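Local coordinates for protein ribonuclease VapC (Caulobacter crescentus, PDB 5K8J) that is the toxin of a VapBC toxin-antitoxin pair, a PIN-domain protein that probably cleaves RNA with the help of magnesium, at residues B[69-83]-B[93-106]. Residues are numbered along the deposited sequence; the frame is centred on the assembly and turned at random.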
loop_
_atom_site.group_PDB
_atom_site.type_symbol
_atom_site.label_atom_id
_atom_site.label_comp_id
_atom_site.label_asym_id
_atom_site.label_seq_id
_atom_site.Cartn_x
_atom_site.Cartn_y
_atom_site.Cartn_z
ATOM N N LEU B 69 -15.705 11.914 0.484
ATOM C CA LEU B 69 -14.637 10.934 0.316
ATOM C C LEU B 69 -13.668 11.426 -0.736
ATOM O O LEU B 69 -14.029 11.530 -1.914
ATOM C CB LEU B 69 -15.164 9.590 -0.186
ATOM C CG LEU B 69 -15.922 8.710 0.753
ATOM C CD1 LEU B 69 -16.581 7.571 -0.063
ATOM C CD2 LEU B 69 -14.954 8.165 1.791
ATOM N N ASP B 70 -12.429 11.671 -0.343
ATOM C CA ASP B 70 -11.412 12.043 -1.313
ATOM C C ASP B 70 -10.980 10.838 -2.133
ATOM O O ASP B 70 -11.185 9.691 -1.735
ATOM C CB ASP B 70 -10.208 12.666 -0.604
ATOM C CG ASP B 70 -10.515 14.045 -0.034
ATOM O OD1 ASP B 70 -11.572 14.611 -0.392
ATOM O OD2 ASP B 70 -9.709 14.555 0.759
ATOM N N PHE B 71 -10.417 11.108 -3.328
ATOM C CA PHE B 71 -9.979 10.031 -4.212
ATOM C C PHE B 71 -8.482 9.859 -4.021
ATOM O O PHE B 71 -7.698 10.726 -4.403
ATOM C CB PHE B 71 -10.347 10.282 -5.678
ATOM C CG PHE B 71 -10.226 9.041 -6.505
ATOM C CD1 PHE B 71 -8.997 8.659 -7.018
ATOM C CD2 PHE B 71 -11.311 8.188 -6.676
ATOM C CE1 PHE B 71 -8.866 7.483 -7.722
ATOM C CE2 PHE B 71 -11.185 7.013 -7.365
ATOM C CZ PHE B 71 -9.951 6.653 -7.899
ATOM N N ASP B 72 -8.093 8.733 -3.421
ATOM C CA ASP B 72 -6.745 8.517 -2.911
ATOM C C ASP B 72 -6.185 7.202 -3.435
ATOM O O ASP B 72 -6.810 6.504 -4.221
ATOM C CB ASP B 72 -6.729 8.564 -1.380
ATOM C CG ASP B 72 -7.734 7.615 -0.737
ATOM O OD1 ASP B 72 -8.305 6.753 -1.433
ATOM O OD2 ASP B 72 -7.940 7.751 0.504
ATOM N N GLY B 73 -4.970 6.869 -2.991
ATOM C CA GLY B 73 -4.319 5.672 -3.496
ATOM C C GLY B 73 -5.132 4.417 -3.275
ATOM O O GLY B 73 -5.164 3.525 -4.128
ATOM N N ALA B 74 -5.794 4.315 -2.123
ATOM C CA ALA B 74 -6.604 3.137 -1.853
ATOM C C ALA B 74 -7.720 2.988 -2.873
ATOM O O ALA B 74 -8.025 1.874 -3.319
ATOM C CB ALA B 74 -7.164 3.198 -0.431
ATOM N N ALA B 75 -8.366 4.096 -3.248
ATOM C CA ALA B 75 -9.390 4.038 -4.284
ATOM C C ALA B 75 -8.803 3.704 -5.642
ATOM O O ALA B 75 -9.393 2.944 -6.409
ATOM C CB ALA B 75 -10.135 5.382 -4.347
ATOM N N ALA B 76 -7.621 4.249 -5.955
ATOM C CA ALA B 76 -6.999 3.915 -7.239
ATOM C C ALA B 76 -6.554 2.460 -7.293
ATOM O O ALA B 76 -6.621 1.844 -8.365
ATOM C CB ALA B 76 -5.831 4.858 -7.539
ATOM N N ASP B 77 -6.111 1.893 -6.168
ATOM C CA ASP B 77 -5.837 0.457 -6.125
ATOM C C ASP B 77 -7.095 -0.350 -6.422
ATOM O O ASP B 77 -7.043 -1.366 -7.133
ATOM C CB ASP B 77 -5.287 0.055 -4.757
ATOM C CG ASP B 77 -3.904 0.620 -4.459
ATOM O OD1 ASP B 77 -3.184 1.077 -5.378
ATOM O OD2 ASP B 77 -3.525 0.593 -3.268
ATOM N N GLU B 78 -8.246 0.062 -5.873
ATOM C CA GLU B 78 -9.478 -0.653 -6.200
ATOM C C GLU B 78 -9.811 -0.507 -7.687
ATOM O O GLU B 78 -10.240 -1.466 -8.334
ATOM C CB GLU B 78 -10.659 -0.151 -5.347
ATOM C CG GLU B 78 -10.616 -0.551 -3.901
ATOM C CD GLU B 78 -11.029 -1.993 -3.662
ATOM O OE1 GLU B 78 -10.870 -2.442 -2.521
ATOM O OE2 GLU B 78 -11.558 -2.647 -4.576
ATOM N N TYR B 79 -9.611 0.692 -8.251
ATOM C CA TYR B 79 -9.853 0.893 -9.668
ATOM C C TYR B 79 -8.997 -0.048 -10.492
ATOM O O TYR B 79 -9.474 -0.648 -11.453
ATOM C CB TYR B 79 -9.598 2.363 -10.072
ATOM C CG TYR B 79 -9.883 2.640 -11.525
ATOM C CD1 TYR B 79 -11.147 3.066 -11.938
ATOM C CD2 TYR B 79 -8.911 2.440 -12.505
ATOM C CE1 TYR B 79 -11.435 3.273 -13.268
ATOM C CE2 TYR B 79 -9.199 2.653 -13.845
ATOM C CZ TYR B 79 -10.471 3.075 -14.214
ATOM O OH TYR B 79 -10.811 3.284 -15.525
ATOM N N ARG B 80 -7.729 -0.207 -10.119
ATOM C CA ARG B 80 -6.870 -1.145 -10.838
ATOM C C ARG B 80 -7.451 -2.542 -10.789
ATOM O O ARG B 80 -7.502 -3.235 -11.807
ATOM C CB ARG B 80 -5.457 -1.101 -10.261
ATOM C CG ARG B 80 -4.509 -2.187 -10.803
ATOM C CD ARG B 80 -3.111 -2.104 -10.122
ATOM N NE ARG B 80 -3.212 -2.455 -8.708
ATOM C CZ ARG B 80 -2.369 -2.065 -7.755
ATOM N NH1 ARG B 80 -1.337 -1.276 -8.040
ATOM N NH2 ARG B 80 -2.575 -2.466 -6.505
ATOM N N ARG B 81 -7.891 -2.990 -9.608
ATOM C CA ARG B 81 -8.488 -4.325 -9.539
ATOM C C ARG B 81 -9.742 -4.429 -10.399
ATOM O O ARG B 81 -10.016 -5.482 -10.982
ATOM C CB ARG B 81 -8.786 -4.684 -8.085
ATOM C CG ARG B 81 -7.487 -4.983 -7.299
ATOM C CD ARG B 81 -7.762 -5.639 -5.948
ATOM N NE ARG B 81 -8.290 -4.656 -5.014
ATOM C CZ ARG B 81 -7.523 -3.881 -4.255
ATOM N NH1 ARG B 81 -6.196 -3.975 -4.311
ATOM N NH2 ARG B 81 -8.073 -2.993 -3.450
ATOM N N ILE B 82 -10.542 -3.364 -10.469
ATOM C CA ILE B 82 -11.734 -3.396 -11.316
ATOM C C ILE B 82 -11.362 -3.621 -12.778
ATOM O O ILE B 82 -11.926 -4.486 -13.444
ATOM C CB ILE B 82 -12.551 -2.102 -11.167
ATOM C CG1 ILE B 82 -13.153 -1.996 -9.772
ATOM C CG2 ILE B 82 -13.634 -2.076 -12.198
ATOM C CD1 ILE B 82 -13.891 -0.644 -9.473
ATOM N N VAL B 83 -10.428 -2.827 -13.317
ATOM C CA VAL B 83 -10.103 -3.000 -14.729
ATOM C C VAL B 83 -9.346 -4.307 -14.970
ATOM O O VAL B 83 -9.458 -4.897 -16.051
ATOM C CB VAL B 83 -9.339 -1.780 -15.293
ATOM C CG1 VAL B 83 -10.244 -0.528 -15.315
ATOM C CG2 VAL B 83 -8.032 -1.492 -14.524
ATOM N N VAL B 93 -15.273 5.272 -16.787
ATOM C CA VAL B 93 -14.211 5.590 -15.839
ATOM C C VAL B 93 -14.772 6.236 -14.572
ATOM O O VAL B 93 -14.430 5.833 -13.456
ATOM C CB VAL B 93 -13.120 6.470 -16.489
ATOM C CG1 VAL B 93 -12.132 6.943 -15.447
ATOM C CG2 VAL B 93 -12.415 5.710 -17.606
ATOM N N VAL B 94 -15.588 7.287 -14.709
ATOM C CA VAL B 94 -16.089 7.989 -13.516
ATOM C C VAL B 94 -16.891 7.039 -12.633
ATOM O O VAL B 94 -16.696 6.992 -11.411
ATOM C CB VAL B 94 -16.944 9.207 -13.910
ATOM C CG1 VAL B 94 -17.656 9.750 -12.672
ATOM C CG2 VAL B 94 -16.065 10.285 -14.510
ATOM N N ASP B 95 -17.805 6.290 -13.248
ATOM C CA ASP B 95 -18.576 5.246 -12.571
ATOM C C ASP B 95 -17.671 4.366 -11.719
ATOM O O ASP B 95 -17.934 4.087 -10.535
ATOM C CB ASP B 95 -19.258 4.322 -13.603
ATOM C CG ASP B 95 -20.503 4.892 -14.260
ATOM O OD1 ASP B 95 -21.104 5.857 -13.757
ATOM O OD2 ASP B 95 -20.929 4.263 -15.287
ATOM N N ARG B 96 -16.623 3.849 -12.345
ATOM C CA ARG B 96 -15.750 2.913 -11.655
ATOM C C ARG B 96 -14.884 3.582 -10.580
ATOM O O ARG B 96 -14.544 2.960 -9.563
ATOM C CB ARG B 96 -14.915 2.189 -12.716
ATOM C CG ARG B 96 -15.727 1.213 -13.533
ATOM C CD ARG B 96 -14.969 0.785 -14.762
ATOM N NE ARG B 96 -15.668 -0.296 -15.443
ATOM C CZ ARG B 96 -15.115 -1.032 -16.403
ATOM N NH1 ARG B 96 -13.883 -0.776 -16.767
ATOM N NH2 ARG B 96 -15.775 -2.038 -16.978
HETATM N N MSE B 97 -14.530 4.863 -10.747
HETATM C CA MSE B 97 -13.829 5.603 -9.709
HETATM C C MSE B 97 -14.697 5.716 -8.456
HETATM O O MSE B 97 -14.213 5.491 -7.352
HETATM C CB MSE B 97 -13.435 7.000 -10.212
HETATM C CG MSE B 97 -12.293 6.986 -11.221
HETATM SE SE MSE B 97 -11.910 8.819 -11.828
HETATM C CE MSE B 97 -11.037 9.442 -10.304
ATOM N N ILE B 98 -15.964 6.088 -8.645
ATOM C CA ILE B 98 -16.822 6.238 -7.474
ATOM C C ILE B 98 -17.094 4.875 -6.832
ATOM O O ILE B 98 -17.050 4.720 -5.598
ATOM C CB ILE B 98 -18.111 6.983 -7.853
ATOM C CG1 ILE B 98 -17.752 8.357 -8.449
ATOM C CG2 ILE B 98 -18.990 7.129 -6.593
ATOM C CD1 ILE B 98 -18.922 9.132 -8.963
ATOM N N ALA B 99 -17.362 3.862 -7.649
ATOM C CA ALA B 99 -17.524 2.519 -7.107
ATOM C C ALA B 99 -16.281 2.052 -6.361
ATOM O O ALA B 99 -16.380 1.381 -5.326
ATOM C CB ALA B 99 -17.860 1.539 -8.234
ATOM N N ALA B 100 -15.092 2.400 -6.868
ATOM C CA ALA B 100 -13.838 2.048 -6.199
ATOM C C ALA B 100 -13.757 2.654 -4.801
ATOM O O ALA B 100 -13.228 2.045 -3.870
ATOM C CB ALA B 100 -12.653 2.516 -7.060
ATOM N N GLN B 101 -14.277 3.863 -4.633
ATOM C CA GLN B 101 -14.269 4.472 -3.318
ATOM C C GLN B 101 -15.225 3.751 -2.381
ATOM O O GLN B 101 -14.930 3.572 -1.202
ATOM C CB GLN B 101 -14.681 5.924 -3.438
ATOM C CG GLN B 101 -13.676 6.742 -4.215
ATOM C CD GLN B 101 -14.146 8.161 -4.372
ATOM O OE1 GLN B 101 -14.947 8.439 -5.239
ATOM N NE2 GLN B 101 -13.643 9.072 -3.536
ATOM N N ALA B 102 -16.388 3.378 -2.896
ATOM C CA ALA B 102 -17.322 2.590 -2.105
ATOM C C ALA B 102 -16.696 1.273 -1.668
ATOM O O ALA B 102 -16.829 0.858 -0.510
ATOM C CB ALA B 102 -18.584 2.349 -2.934
ATOM N N LEU B 103 -16.023 0.585 -2.585
ATOM C CA LEU B 103 -15.330 -0.648 -2.224
ATOM C C LEU B 103 -14.296 -0.422 -1.143
ATOM O O LEU B 103 -14.224 -1.181 -0.174
ATOM C CB LEU B 103 -14.666 -1.260 -3.454
ATOM C CG LEU B 103 -15.644 -1.875 -4.463
ATOM C CD1 LEU B 103 -15.048 -1.964 -5.858
ATOM C CD2 LEU B 103 -16.025 -3.244 -4.011
ATOM N N ALA B 104 -13.457 0.593 -1.304
ATOM C CA ALA B 104 -12.408 0.840 -0.312
ATOM C C ALA B 104 -12.978 1.132 1.065
ATOM O O ALA B 104 -12.361 0.802 2.080
ATOM C CB ALA B 104 -11.563 2.011 -0.780
ATOM N N HIS B 105 -14.145 1.775 1.123
ATOM C CA HIS B 105 -14.777 2.116 2.385
ATOM C C HIS B 105 -15.910 1.175 2.766
ATOM O O HIS B 105 -16.665 1.481 3.704
ATOM C CB HIS B 105 -15.245 3.571 2.342
ATOM C CG HIS B 105 -14.085 4.514 2.436
ATOM N ND1 HIS B 105 -13.612 5.000 3.636
ATOM C CD2 HIS B 105 -13.241 4.964 1.487
ATOM C CE1 HIS B 105 -12.535 5.731 3.418
ATOM N NE2 HIS B 105 -12.273 5.709 2.125
ATOM N N ARG B 106 -16.000 0.011 2.118
ATOM C CA ARG B 106 -16.935 -1.041 2.515
ATOM C C ARG B 106 -18.350 -0.482 2.608
ATOM O O ARG B 106 -19.099 -0.767 3.557
ATOM C CB ARG B 106 -16.509 -1.687 3.838
ATOM C CG ARG B 106 -15.107 -2.297 3.825
ATOM C CD ARG B 106 -14.908 -3.279 2.693
ATOM N NE ARG B 106 -13.725 -4.142 2.870
ATOM C CZ ARG B 106 -12.510 -3.906 2.372
ATOM N NH1 ARG B 106 -12.258 -2.806 1.664
ATOM N NH2 ARG B 106 -11.525 -4.781 2.591
HETATM O O HOH W 1 -10.463 5.226 -0.637
HETATM O O HOH W 2 -9.748 -1.879 -0.171
HETATM O O HOH W 3 -12.569 1.761 -17.130
#
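In this PIN domain, the end of strand 68-69, outermost in the sheet of this chain, and the helix that follows it, 73-83, pack against helix 93-104, with Ala100 as the knob at the crossing. Its CB lies 3.4 Å from Ala75 O, in a hole made by Ala75, Glu78, Tyr79 and Ile82, and the small residue lets the helix axes approach to 8.0 Å while they cross at 114°. In return, Tyr79 drops among Val93, Arg96, Met97 and Ala100. Its CG stands anti to the backbone N (chi1 -178°), which carries CE1 to 3.7 Å from Arg96 CB, and a water joins its OH to Arg96 NH1. Arg96 runs extended alongside Ile82, whose CG2 lies over one guanidinium face; NH1 also donates to Gly87 O, and NH2 forms a salt bridge with Asp119.

Where the loop 70-72 leaves the parallel sheet, selenomethionine Met97 bends at chi3 (75°) and sets CE over the middle of the Phe71 ring, 3.6 Å from its centroid, a CH-pi contact within a Met-aromatic pair. Ala75 CB lies against the opposite face, toward the rim. Beside this ring the Gln101 amide ties helix to strand end: NE2 gives weak, bent bonds to Leu69 O (3.0 Å) and Asp70 O (3.1 Å), while OE1 is bonded to Ser34 of the neighbouring strand. Helix 93-104 also carries Asp95, a predicted magnesium ligand. Past its C-terminus, Leu69 CD2 makes a CH-pi contact over the middle of the His105 ring, 3.6 Å from the centroid; that imidazole bonds through ND1 to Thr47 of a VapB chain and through NE2 to Ser42 of the same chain, and a water that donates to OD1 of the N-cap residue Asp72 is held only weakly by NE2.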